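Local coordinates for protein cytochrome P450 (Zobellia galactanivorans, PDB 6G5O) that belongs to the cytochrome P450 family and holds protoporphyrin IX containing iron (HEM) in a pocket of its largely helical fold, at residues 97-102 / 135-140; 101-106 / 340-345. One frame throughout, in Å; residues are numbered along the deposited sequence.

Contact 1: 97-102 / 135-140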
loop_
_atom_site.group_PDB
_atom_site.type_symbol
_atom_site.label_atom_id
_atom_site.label_comp_id
_atom_site.label_asym_id
_atom_site.label_seq_id
_atom_site.Cartn_x
_atom_site.Cartn_y
_atom_site.Cartn_z
ATOM N N ALA A 97 -6.014 15.832 15.184
ATOM C CA ALA A 97 -5.333 17.070 14.788
ATOM C C ALA A 97 -3.876 17.069 15.178
ATOM O O ALA A 97 -3.039 17.494 14.396
ATOM C CB ALA A 97 -6.047 18.293 15.362
ATOM N N GLU A 98 -3.568 16.581 16.373
ATOM C CA GLU A 98 -2.180 16.624 16.883
ATOM C C GLU A 98 -1.268 15.785 16.010
ATOM O O GLU A 98 -0.164 16.218 15.656
ATOM C CB GLU A 98 -2.129 16.167 18.341
ATOM C CG GLU A 98 -0.722 16.060 18.926
ATOM C CD GLU A 98 -0.692 15.713 20.415
ATOM O OE1 GLU A 98 -1.758 15.340 20.979
ATOM O OE2 GLU A 98 0.413 15.796 21.031
ATOM N N TYR A 99 -1.752 14.604 15.621
ATOM C CA TYR A 99 -1.014 13.697 14.732
ATOM C C TYR A 99 -0.758 14.346 13.382
ATOM O O TYR A 99 0.354 14.302 12.876
ATOM C CB TYR A 99 -1.822 12.416 14.567
ATOM C CG TYR A 99 -1.221 11.235 13.813
ATOM C CD1 TYR A 99 -0.911 11.294 12.462
ATOM C CD2 TYR A 99 -1.123 9.981 14.445
ATOM C CE1 TYR A 99 -0.452 10.174 11.782
ATOM C CE2 TYR A 99 -0.648 8.882 13.781
ATOM C CZ TYR A 99 -0.320 8.962 12.467
ATOM O OH TYR A 99 0.145 7.816 11.819
ATOM N N GLN A 100 -1.787 14.913 12.776
ATOM C CA GLN A 100 -1.622 15.618 11.512
ATOM C C GLN A 100 -0.684 16.826 11.581
ATOM O O GLN A 100 -0.032 17.123 10.570
ATOM C CB GLN A 100 -2.967 16.031 10.878
ATOM C CG GLN A 100 -3.680 14.833 10.282
ATOM C CD GLN A 100 -4.994 15.116 9.601
ATOM O OE1 GLN A 100 -5.156 16.135 8.890
ATOM N NE2 GLN A 100 -5.944 14.198 9.773
ATOM N N GLU A 101 -0.631 17.530 12.715
ATOM C CA GLU A 101 0.325 18.665 12.854
ATOM C C GLU A 101 1.772 18.190 12.815
ATOM O O GLU A 101 2.630 18.828 12.183
ATOM C CB GLU A 101 0.175 19.384 14.191
ATOM C CG GLU A 101 -0.889 20.439 14.248
ATOM C CD GLU A 101 -1.435 20.651 15.653
ATOM O OE1 GLU A 101 -0.732 20.359 16.658
ATOM O OE2 GLU A 101 -2.594 21.099 15.730
ATOM N N LYS A 102 2.053 17.102 13.547
ATOM C CA LYS A 102 3.398 16.555 13.547
ATOM C C LYS A 102 3.808 16.089 12.163
ATOM O O LYS A 102 4.977 16.238 11.746
ATOM C CB LYS A 102 3.504 15.391 14.497
ATOM C CG LYS A 102 3.325 15.734 15.953
ATOM C CD LYS A 102 2.939 14.453 16.679
ATOM C CE LYS A 102 2.539 14.665 18.120
ATOM N NZ LYS A 102 3.605 15.343 18.896
ATOM N N LEU A 135 6.025 6.785 9.960
ATOM C CA LEU A 135 5.697 5.520 10.646
ATOM C C LEU A 135 5.940 5.594 12.160
ATOM O O LEU A 135 5.281 4.863 12.919
ATOM C CB LEU A 135 6.449 4.364 10.027
ATOM C CG LEU A 135 6.114 2.937 10.535
ATOM C CD1 LEU A 135 4.642 2.623 10.306
ATOM C CD2 LEU A 135 6.993 1.865 9.908
ATOM N N THR A 136 6.824 6.512 12.615
ATOM C CA THR A 136 7.056 6.724 14.037
ATOM C C THR A 136 5.804 7.271 14.747
ATOM O O THR A 136 5.552 6.955 15.964
ATOM C CB THR A 136 8.225 7.686 14.302
ATOM O OG1 THR A 136 7.946 8.962 13.699
ATOM C CG2 THR A 136 9.528 7.117 13.715
ATOM N N LEU A 137 5.023 8.067 14.011
ATOM C CA LEU A 137 3.739 8.567 14.523
ATOM C C LEU A 137 2.688 7.472 14.647
ATOM O O LEU A 137 1.977 7.425 15.629
ATOM C CB LEU A 137 3.146 9.684 13.647
ATOM C CG LEU A 137 4.107 10.851 13.335
ATOM C CD1 LEU A 137 3.510 11.860 12.377
ATOM C CD2 LEU A 137 4.543 11.535 14.624
ATOM N N LEU A 138 2.558 6.636 13.643
ATOM C CA LEU A 138 1.572 5.555 13.697
ATOM C C LEU A 138 1.898 4.576 14.833
ATOM O O LEU A 138 1.003 4.152 15.562
ATOM C CB LEU A 138 1.504 4.790 12.368
ATOM C CG LEU A 138 0.372 3.772 12.224
ATOM C CD1 LEU A 138 -1.009 4.425 12.099
ATOM C CD2 LEU A 138 0.626 2.842 11.052
ATOM N N LEU A 139 3.176 4.246 14.958
ATOM C CA LEU A 139 3.650 3.326 15.960
ATOM C C LEU A 139 3.835 3.970 17.347
ATOM O O LEU A 139 3.890 3.253 18.352
ATOM C CB LEU A 139 4.940 2.688 15.498
ATOM C CG LEU A 139 4.869 1.361 14.765
ATOM C CD1 LEU A 139 3.844 1.430 13.682
ATOM C CD2 LEU A 139 6.246 1.022 14.211
ATOM N N ASN A 140 3.910 5.308 17.385
ATOM C CA ASN A 140 4.135 6.068 18.615
ATOM C C ASN A 140 5.439 5.626 19.301
ATOM O O ASN A 140 5.460 5.358 20.509
ATOM C CB ASN A 140 2.935 5.950 19.568
ATOM C CG ASN A 140 2.992 6.954 20.718
ATOM O OD1 ASN A 140 3.524 8.047 20.572
ATOM N ND2 ASN A 140 2.445 6.577 21.859
#
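Y99 and L137 pack two nearly antiparallel helices of the cytochrome P450 core against each other. Y99 lies near the start of helix 97-117. L137 lies near the end of helix 122-139. The axes of the two short segments approach to 10.6 Å at an angle of 159°. At this spacing the gap is filled by side chains.

The Y99 ring reaches across to the other helix. Its CG lies anti to the backbone N (chi1 -173°), which carries the ring over to L137. L137 CB sits over one ring face, 4.0 Å from the centroid of the Y99 ring, in a CH-pi contact. It is offset toward the rim, so its nearest ring atom is Y99 CZ at 3.7 Å. The ring also meets the backbone: Y99 CE2 is 3.5 Å from L137 O. Farther along its side chain, L137 sets both methyls against the aliphatic part of K102. CD2 of L137 is 3.9 Å from K102 CD. The lysine amine leads away, toward a long and weak ion pair with E98.

Y99 OH lies 3.4 Å from L138 CB. It comes close to L138 N too, but the angle is poor and this is not a hydrogen bond. The hydroxyl is instead hydrogen-bonded to H335 ND1. R93 ties down the end of helix 122-139, with NH2 on L137 O and NH1 on L138 O. L138 touches both HEM and H335, so the hydroxyl of Y99 touches a residue that lines the haem pocket.

Helix 122-139 closes in a Schellman motif with N140 at C-prime; its N140 N to L137 O bond is weak. The pairing is consistent with the antiparallel D and E helices of the P450 helix bundle, here beside the haem pocket.

Contact 2: 101-106 / 340-345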
loop_
_atom_site.group_PDB
_atom_site.type_symbol
_atom_site.label_atom_id
_atom_site.label_comp_id
_atom_site.label_asym_id
_atom_site.label_seq_id
_atom_site.Cartn_x
_atom_site.Cartn_y
_atom_site.Cartn_z
ATOM N N GLU A 101 -0.631 17.530 12.715
ATOM C CA GLU A 101 0.325 18.665 12.854
ATOM C C GLU A 101 1.772 18.190 12.815
ATOM O O GLU A 101 2.630 18.828 12.183
ATOM C CB GLU A 101 0.175 19.384 14.191
ATOM C CG GLU A 101 -0.889 20.439 14.248
ATOM C CD GLU A 101 -1.435 20.651 15.653
ATOM O OE1 GLU A 101 -0.732 20.359 16.658
ATOM O OE2 GLU A 101 -2.594 21.099 15.730
ATOM N N LYS A 102 2.053 17.102 13.547
ATOM C CA LYS A 102 3.398 16.555 13.547
ATOM C C LYS A 102 3.808 16.089 12.163
ATOM O O LYS A 102 4.977 16.238 11.746
ATOM C CB LYS A 102 3.504 15.391 14.497
ATOM C CG LYS A 102 3.325 15.734 15.953
ATOM C CD LYS A 102 2.939 14.453 16.679
ATOM C CE LYS A 102 2.539 14.665 18.120
ATOM N NZ LYS A 102 3.605 15.343 18.896
ATOM N N LEU A 103 2.858 15.472 11.468
ATOM C CA LEU A 103 3.113 14.970 10.136
ATOM C C LEU A 103 3.279 16.140 9.114
ATOM O O LEU A 103 4.067 16.060 8.200
ATOM C CB LEU A 103 1.988 14.039 9.743
ATOM C CG LEU A 103 2.019 13.367 8.393
ATOM C CD1 LEU A 103 3.303 12.547 8.247
ATOM C CD2 LEU A 103 0.775 12.508 8.194
ATOM N N THR A 104 2.515 17.188 9.281
ATOM C CA THR A 104 2.684 18.397 8.468
ATOM C C THR A 104 4.078 18.964 8.674
ATOM O O THR A 104 4.777 19.234 7.701
ATOM C CB THR A 104 1.603 19.446 8.776
ATOM O OG1 THR A 104 0.319 18.843 8.536
ATOM C CG2 THR A 104 1.767 20.704 7.887
ATOM N N ALA A 105 4.500 19.047 9.940
ATOM C CA ALA A 105 5.859 19.513 10.269
ATOM C C ALA A 105 6.969 18.641 9.648
ATOM O O ALA A 105 7.890 19.181 9.040
ATOM C CB ALA A 105 6.036 19.646 11.772
ATOM N N GLN A 106 6.846 17.312 9.722
ATOM C CA GLN A 106 7.818 16.410 9.051
ATOM C C GLN A 106 7.874 16.635 7.550
ATOM O O GLN A 106 8.950 16.595 6.945
ATOM C CB GLN A 106 7.536 14.900 9.298
ATOM C CG GLN A 106 7.577 14.400 10.751
ATOM C CD GLN A 106 7.221 12.908 10.843
ATOM O OE1 GLN A 106 6.884 12.288 9.844
ATOM N NE2 GLN A 106 7.375 12.321 12.012
ATOM N N LEU A 340 -0.446 11.561 1.851
ATOM C CA LEU A 340 -0.601 12.057 0.509
ATOM C C LEU A 340 -1.353 13.391 0.398
ATOM O O LEU A 340 -0.956 14.216 -0.459
ATOM C CB LEU A 340 -1.252 10.974 -0.358
ATOM C CG LEU A 340 -0.400 9.731 -0.550
ATOM C CD1 LEU A 340 -1.197 8.616 -1.193
ATOM C CD2 LEU A 340 0.837 10.053 -1.405
ATOM N N LYS A 341 -2.388 13.623 1.239
ATOM C CA LYS A 341 -3.097 14.927 1.224
ATOM C C LYS A 341 -2.117 16.043 1.619
ATOM O O LYS A 341 -2.053 17.115 0.938
ATOM C CB LYS A 341 -4.369 14.973 2.089
ATOM N N ILE A 342 -1.358 15.793 2.695
ATOM C CA ILE A 342 -0.372 16.749 3.199
ATOM C C ILE A 342 0.809 16.965 2.242
ATOM O O ILE A 342 1.211 18.102 2.020
ATOM C CB ILE A 342 0.141 16.369 4.598
ATOM C CG1 ILE A 342 -1.012 16.457 5.605
ATOM C CG2 ILE A 342 1.274 17.308 5.069
ATOM C CD1 ILE A 342 -0.649 15.828 6.941
ATOM N N LEU A 343 1.333 15.886 1.668
ATOM C CA LEU A 343 2.368 16.018 0.654
ATOM C C LEU A 343 1.914 16.874 -0.533
ATOM O O LEU A 343 2.605 17.837 -0.912
ATOM C CB LEU A 343 2.836 14.672 0.160
ATOM C CG LEU A 343 3.891 14.730 -0.930
ATOM C CD1 LEU A 343 5.191 15.376 -0.456
ATOM C CD2 LEU A 343 4.142 13.335 -1.474
ATOM N N LEU A 344 0.756 16.534 -1.107
ATOM C CA LEU A 344 0.283 17.288 -2.288
ATOM C C LEU A 344 0.129 18.799 -2.015
ATOM O O LEU A 344 0.488 19.610 -2.855
ATOM C CB LEU A 344 -1.007 16.737 -2.860
ATOM C CG LEU A 344 -1.018 15.360 -3.556
ATOM C CD1 LEU A 344 -2.427 15.079 -4.074
ATOM C CD2 LEU A 344 -0.022 15.276 -4.679
ATOM N N GLN A 345 -0.408 19.142 -0.851
ATOM C CA GLN A 345 -0.628 20.517 -0.441
ATOM C C GLN A 345 0.705 21.208 -0.131
ATOM O O GLN A 345 0.895 22.344 -0.545
ATOM C CB GLN A 345 -1.633 20.632 0.741
ATOM C CG GLN A 345 -3.099 20.829 0.353
ATOM C CD GLN A 345 -3.265 21.845 -0.802
ATOM O OE1 GLN A 345 -2.839 22.993 -0.661
ATOM N NE2 GLN A 345 -3.822 21.396 -1.970
#
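I342 of helix 333-350 reaches T104 and L103 of helix 97-117. Its CB points toward the other helix, and the two branches that follow divide the work. CG2 is the short branch. It rests against the backbone of the opposite helix, 3.8 Å from T104 CA, and lies 3.9 Å from T104 OG1. CG1 is the long branch. It is anti to the carbonyl carbon (chi1 -65°) and passes T104 OG1 at 4.0 Å. The chain then runs on extended (chi2 168°), which pushes the terminal methyl forward between two residues. There I342 CD1 touches T104 OG1 at 3.5 Å and L103 CD2 at 3.8 Å. It also lies close to L103 CG, at 3.9 Å.

The two side chains that receive the isoleucine differ. L103 is buried and offers a methyl, so that meeting is plain apolar packing. T104 is exposed and offers its hydroxyl; the side chains of T104 and I342 cross at about a right angle. That oxygen is already hydrogen-bonded to Q100 O one turn back in its own helix. The hydroxyl thus has a partner in its own helix, and the methyl packs on it by van der Waals contact.

The interface is small, burying 143 Å² in all, and within 340-345, I342 alone meets 101-106. Other faces of helix 333-350 carry L340 and L344, which pack on helices 223-238 and 253-264. L103 in turn touches A134 of helix 122-139. The arrangement is consistent with the D and L helices of the P450 fold, two members of its core four-helix bundle.

Both contacts use helix 97-117, and they share E101 and K102. Their centres are about 10 Å apart, on the same side of the chain's centre. Along the chain, helix 97-117 comes first and helix 122-139 follows after a short connection. Helix 333-350 comes more than 200 residues after helix 97-117. Helix 97-117 therefore joins a local neighbour to a distant one. The two contacts also touch directly: L137 CD1 of contact 1 packs on L103 CB of contact 2 at 3.7 Å. Together they form one continuous patch of the P450 helical core. HEM touches its contact 1 end at L138, while the side chain of L103 in contact 2 is about 11 Å from HEM.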